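Local structure of inositol-1,4,5-trisphosphate 5-phosphatase 1 (Schizosaccharomyces pombe, 1I9Z) at residues A[30-35]-A[301-306]; A[63-68]-A[79-84]. The protein removes the 5-phosphate from soluble and lipid inositol phosphates through this catalytic domain, controlling cellular phosphoinositide levels in membrane trafficking and signalling. All coordinates share one frame; numbering follows the deposited sequence.

Overall arrangement
From the N terminus, strand 20-33 runs to the active-site end of its sheet, where 30-35 forms the first half of contact 1. After crossing back, the chain runs in the same direction along the neighbouring strand 57-63, and the following loop packs on helix 78-94 in contact 2, with 10 residues between the segments. Contact 1 closes only at 301-306, so contact 2 lies wholly within its 265-residue span. The centres are about 12 Å apart; L34 N lies 2.8 Å from Q63 O, a probable hydrogen bond, and calcium-bound water 2 belongs to both. Contact 1 joins the strand end to the loop between strands 292-298 and 309-320; contact 2 joins the E64 loop to helix 78-94.

Contact 1: residues A[30-35]-A[301-306]; sequences ASYNLN and LYYSDH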
# COMPACT_ATOMS: atom_id res chain seq x y z
N ALA A 30 -6.72 0.38 2.15
CA ALA A 30 -7.70 1.43 2.06
C ALA A 30 -7.08 2.82 2.19
O ALA A 30 -6.28 3.05 3.08
CB ALA A 30 -8.77 1.24 3.24
N SER A 31 -7.56 3.74 1.36
CA SER A 31 -7.06 5.11 1.32
C SER A 31 -8.19 6.15 1.29
O SER A 31 -9.20 5.98 0.55
CB SER A 31 -6.14 5.29 0.08
OG SER A 31 -5.41 6.48 0.25
N TYR A 32 -8.01 7.24 2.04
CA TYR A 32 -9.01 8.29 2.08
C TYR A 32 -8.46 9.67 2.38
O TYR A 32 -7.87 9.87 3.45
CB TYR A 32 -10.08 7.91 3.13
CG TYR A 32 -11.44 8.59 3.04
CD1 TYR A 32 -11.78 9.52 2.04
CD2 TYR A 32 -12.45 8.23 3.96
CE1 TYR A 32 -13.11 10.08 1.98
CE2 TYR A 32 -13.72 8.77 3.90
CZ TYR A 32 -14.04 9.69 2.92
OH TYR A 32 -15.31 10.27 2.90
N ASN A 33 -8.55 10.60 1.43
CA ASN A 33 -8.18 11.99 1.70
C ASN A 33 -9.50 12.56 2.28
O ASN A 33 -10.51 12.73 1.59
CB ASN A 33 -7.89 12.80 0.40
CG ASN A 33 -7.57 14.21 0.72
OD1 ASN A 33 -8.29 14.85 1.51
ND2 ASN A 33 -6.51 14.78 0.09
N LEU A 34 -9.45 12.84 3.58
CA LEU A 34 -10.61 13.31 4.39
C LEU A 34 -11.05 14.74 4.29
O LEU A 34 -12.16 15.07 4.76
CB LEU A 34 -10.24 13.09 5.87
CG LEU A 34 -9.92 11.64 6.15
CD1 LEU A 34 -9.19 11.64 7.57
CD2 LEU A 34 -11.22 10.78 6.23
N ASN A 35 -10.19 15.61 3.74
CA ASN A 35 -10.52 17.02 3.69
C ASN A 35 -10.85 17.54 5.12
O ASN A 35 -11.72 18.44 5.28
CB ASN A 35 -11.70 17.28 2.76
CG ASN A 35 -11.86 18.73 2.40
OD1 ASN A 35 -10.89 19.48 2.23
ND2 ASN A 35 -13.14 19.15 2.31
N LEU A 301 -18.67 7.21 -0.36
CA LEU A 301 -18.77 7.92 0.95
C LEU A 301 -18.67 9.39 0.56
O LEU A 301 -17.87 9.75 -0.31
CB LEU A 301 -17.66 7.60 1.93
CG LEU A 301 -17.71 6.23 2.61
CD1 LEU A 301 -16.71 6.24 3.78
CD2 LEU A 301 -19.18 5.97 3.16
N TYR A 302 -19.43 10.25 1.24
CA TYR A 302 -19.58 11.64 0.82
C TYR A 302 -19.11 12.70 1.82
O TYR A 302 -19.46 13.90 1.67
CB TYR A 302 -21.11 11.84 0.53
CG TYR A 302 -21.64 11.01 -0.64
CD1 TYR A 302 -22.04 9.67 -0.48
CD2 TYR A 302 -21.73 11.60 -1.89
CE1 TYR A 302 -22.55 8.91 -1.60
CE2 TYR A 302 -22.21 10.89 -3.01
CZ TYR A 302 -22.62 9.54 -2.84
OH TYR A 302 -23.11 8.84 -3.90
N TYR A 303 -18.30 12.28 2.80
CA TYR A 303 -17.87 13.21 3.83
C TYR A 303 -16.83 14.19 3.38
O TYR A 303 -16.62 15.21 4.03
CB TYR A 303 -17.26 12.46 5.02
CG TYR A 303 -18.12 11.32 5.49
CD1 TYR A 303 -17.58 10.07 5.74
CD2 TYR A 303 -19.51 11.51 5.69
CE1 TYR A 303 -18.40 8.98 6.19
CE2 TYR A 303 -20.30 10.46 6.16
CZ TYR A 303 -19.75 9.21 6.40
OH TYR A 303 -20.53 8.14 6.87
N SER A 304 -16.18 13.87 2.26
CA SER A 304 -15.05 14.66 1.77
C SER A 304 -15.23 15.08 0.30
O SER A 304 -16.25 14.72 -0.33
CB SER A 304 -13.77 13.77 1.91
OG SER A 304 -12.61 14.40 1.31
N ASP A 305 -14.30 15.89 -0.21
CA ASP A 305 -14.36 16.24 -1.63
C ASP A 305 -13.65 15.13 -2.44
O ASP A 305 -13.62 15.17 -3.66
CB ASP A 305 -13.77 17.63 -1.90
CG ASP A 305 -12.37 17.80 -1.34
OD1 ASP A 305 -11.78 16.93 -0.64
OD2 ASP A 305 -11.86 18.88 -1.64
N HIS A 306 -13.09 14.13 -1.77
CA HIS A 306 -12.56 12.95 -2.47
C HIS A 306 -13.39 11.73 -2.10
O HIS A 306 -13.96 11.67 -0.99
CB HIS A 306 -11.15 12.53 -2.01
CG HIS A 306 -10.08 13.50 -2.39
ND1 HIS A 306 -8.99 13.14 -3.15
CD2 HIS A 306 -9.90 14.79 -2.03
CE1 HIS A 306 -8.16 14.18 -3.23
NE2 HIS A 306 -8.69 15.19 -2.55
O HOH W 1 -15.99 11.41 0.61
O HOH W 2 -9.21 17.18 0.34
O HOH W 3 -15.21 17.57 3.95
O HOH W 4 -11.77 21.71 0.10
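N33 lays its side chain over one face of the H306 imidazole: CB sits 3.6 Å from the ring centroid, 8° off the normal, a CH-pi contact. With CG anti to the backbone N, the amide stacks on the ring in nearly parallel planes. ND2 does not bond to NE2 beneath it; it is hydrogen-bonded to D207 and E64, while H306 ND1 pairs with D283. N33 OD1 takes the backbone N of N35, closing an Asx turn, and water 2, a ligand of the calcium, lies within hydrogen-bonding distance of both N33 OD1 and D305 OD1 (2.8 Å each). An alanine here would remove the OD1 acceptor of the turn, the stacked amide and the ND2 bonds to D207 and E64, and would probably leave the imidazole less firmly oriented.

S304 OG donates to N33 O at 2.7 Å, along a lone pair of that carbonyl oxygen, and accepts from H306 N in an almost straight bond (172°), an ST turn. The N35 amide stacks on the D305 carboxylate, planes 26° apart, with N35 CB 3.4 Å from D305 OD1.

At the other end the Y32 ring edge meets H306 O, 3.5 Å from CE1, and CE2 touches L301 CD1. Water 1, in the ring plane 2.6 Å from Y32 OH, also joins L301 O, S304 N and H306 O, pinning the loop to the strand. D305 contacts the bound inositol bisphosphate and the N35 side chain approaches the calcium, so this strand end and loop form part of the active site of a DNase I-like phosphatase.

Contact 2: residues A[63-68]-A[79-84]; sequences QEIVQL and AKRREW. With CA (calcium ion), chain B.
The segment 63-68 leaves a strand as an irregular loop, whereas 79-84 is regular helix, with W84 N bonded to K80 O. The backbones come closest at I65 and R81, whose CA atoms are 6.7 Å apart; the 202 Å² buried between the segments is mainly side-chain packing, and two waters add polar links.

I65 points at the helix and carries most of the packing. Its CG2, anti to the backbone N, presses on K80 CB at 3.4 Å, tighter than usual for two carbons, and approaches W84 CD1 obliquely. The other branch, extended at chi2 (176°), takes CD1 to 4.1 Å from R81 CB. The I65 and K80 side chains run antiparallel alongside each other, and V66 CG2 meets the K80 chain at about a right angle, 4.0 Å from CD.

Two waters join the polar groups. I65 O accepts from both: water 5, which lies in the indole plane and accepts a hydrogen bond from W84 NE1, and water 6, which accepts from K80 NZ at 3.1 Å. The bend at chi4 (-67°) sets the ammonium beside that water.

Away from the helix, E64 reaches the calcium through OE2 at 2.8 Å, along with four waters, one of them (water 7) also donating to L68 O. E64 OE1 receives L68 N from above the carboxylate plane, which would steady the ligand's rotation, and N33 bonds to OE2.

R81 runs off to a salt bridge with E85 and a hydrogen bond to Q109. W84 meets the F62 ring of strand 57-63, and I65 and R81 both touch A114 of strand 113-120, so helix 78-94 packs against these adjacent strands beside the metal-binding loop.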
# COMPACT_ATOMS: atom_id res chain seq x y z
N GLN A 63 -5.32 10.92 4.40
CA GLN A 63 -4.69 12.20 4.11
C GLN A 63 -5.63 13.30 4.63
O GLN A 63 -6.86 13.11 4.71
CB GLN A 63 -4.38 12.41 2.64
CG GLN A 63 -3.50 11.21 2.08
CD GLN A 63 -4.38 10.03 1.72
OE1 GLN A 63 -5.49 10.23 1.21
NE2 GLN A 63 -3.88 8.81 1.93
N GLU A 64 -5.05 14.45 4.94
CA GLU A 64 -5.80 15.59 5.48
C GLU A 64 -6.65 15.29 6.73
O GLU A 64 -7.85 15.68 6.79
CB GLU A 64 -6.67 16.29 4.42
CG GLU A 64 -5.80 16.72 3.22
CD GLU A 64 -6.48 17.72 2.34
OE1 GLU A 64 -7.24 18.57 2.87
OE2 GLU A 64 -6.18 17.75 1.14
N ILE A 65 -6.06 14.63 7.70
CA ILE A 65 -6.79 14.39 8.98
C ILE A 65 -7.18 15.79 9.49
O ILE A 65 -8.24 16.01 10.12
CB ILE A 65 -5.91 13.62 9.99
CG1 ILE A 65 -5.91 12.14 9.56
CG2 ILE A 65 -6.49 13.82 11.51
CD1 ILE A 65 -5.03 11.27 10.37
N VAL A 66 -6.35 16.77 9.15
CA VAL A 66 -6.66 18.17 9.39
C VAL A 66 -6.67 18.76 7.95
O VAL A 66 -5.73 18.55 7.17
CB VAL A 66 -5.60 18.88 10.22
CG1 VAL A 66 -6.00 20.38 10.35
CG2 VAL A 66 -5.54 18.25 11.59
N GLN A 67 -7.76 19.43 7.61
CA GLN A 67 -7.91 20.03 6.28
C GLN A 67 -6.77 21.00 5.98
O GLN A 67 -6.43 21.85 6.79
CB GLN A 67 -9.26 20.76 6.20
CG GLN A 67 -9.38 21.74 5.07
CD GLN A 67 -10.81 22.04 4.65
OE1 GLN A 67 -11.64 22.41 5.48
NE2 GLN A 67 -11.09 21.91 3.37
N LEU A 68 -6.18 20.90 4.79
CA LEU A 68 -5.09 21.79 4.41
C LEU A 68 -5.60 23.17 3.89
O LEU A 68 -6.57 23.25 3.11
CB LEU A 68 -4.21 21.10 3.36
CG LEU A 68 -3.57 19.80 3.84
CD1 LEU A 68 -2.76 19.20 2.67
CD2 LEU A 68 -2.65 20.04 5.05
N ALA A 79 -4.48 13.57 18.35
CA ALA A 79 -5.81 13.30 18.87
C ALA A 79 -6.80 12.91 17.79
O ALA A 79 -7.63 11.99 17.97
CB ALA A 79 -6.35 14.55 19.59
N LYS A 80 -6.77 13.66 16.70
CA LYS A 80 -7.73 13.38 15.64
C LYS A 80 -7.40 12.04 15.01
O LYS A 80 -8.29 11.26 14.72
CB LYS A 80 -7.73 14.49 14.60
CG LYS A 80 -8.64 15.69 14.99
CD LYS A 80 -8.34 16.90 14.08
CE LYS A 80 -9.17 18.13 14.49
NZ LYS A 80 -10.63 17.91 14.23
N ARG A 81 -6.10 11.76 14.87
CA ARG A 81 -5.70 10.45 14.30
C ARG A 81 -6.21 9.32 15.23
O ARG A 81 -6.75 8.32 14.78
CB ARG A 81 -4.16 10.36 14.22
CG ARG A 81 -3.78 9.02 13.64
CD ARG A 81 -2.32 8.79 13.82
NE ARG A 81 -2.07 8.25 15.16
CZ ARG A 81 -1.15 8.75 15.99
NH1 ARG A 81 -0.42 9.80 15.62
NH2 ARG A 81 -0.91 8.15 17.15
N ARG A 82 -6.08 9.50 16.54
CA ARG A 82 -6.54 8.47 17.43
C ARG A 82 -8.05 8.25 17.41
O ARG A 82 -8.48 7.16 17.72
CB ARG A 82 -6.06 8.77 18.88
CG ARG A 82 -4.56 8.54 18.97
CD ARG A 82 -3.92 8.89 20.34
NE ARG A 82 -2.52 8.43 20.26
CZ ARG A 82 -1.46 9.10 20.71
NH1 ARG A 82 -1.64 10.30 21.28
NH2 ARG A 82 -0.25 8.56 20.58
N GLU A 83 -8.82 9.28 17.06
CA GLU A 83 -10.29 9.11 16.97
C GLU A 83 -10.59 8.16 15.78
O GLU A 83 -11.46 7.30 15.83
CB GLU A 83 -10.95 10.45 16.68
CG GLU A 83 -10.99 11.41 17.89
CD GLU A 83 -11.61 12.75 17.50
OE1 GLU A 83 -12.77 12.73 17.03
OE2 GLU A 83 -10.94 13.80 17.63
N TRP A 84 -9.85 8.37 14.68
CA TRP A 84 -10.01 7.50 13.53
C TRP A 84 -9.58 6.09 13.89
O TRP A 84 -10.25 5.13 13.53
CB TRP A 84 -9.17 8.04 12.33
CG TRP A 84 -9.83 9.19 11.72
CD1 TRP A 84 -9.46 10.49 11.79
CD2 TRP A 84 -10.98 9.13 10.88
NE1 TRP A 84 -10.29 11.25 11.00
CE2 TRP A 84 -11.25 10.44 10.44
CE3 TRP A 84 -11.81 8.08 10.44
CZ2 TRP A 84 -12.32 10.77 9.57
CZ3 TRP A 84 -12.89 8.39 9.55
CH2 TRP A 84 -13.12 9.74 9.14
CA CA B . -8.40 19.29 0.28
O HOH W 5 -10.25 14.23 10.73
O HOH W 6 -9.94 17.76 11.21
O HOH W 7 -8.07 21.87 1.34
O HOH W 8 -6.33 19.74 -0.47
O HOH W 9 -9.63 20.18 -1.32
O HOH W 2 -9.21 17.18 0.34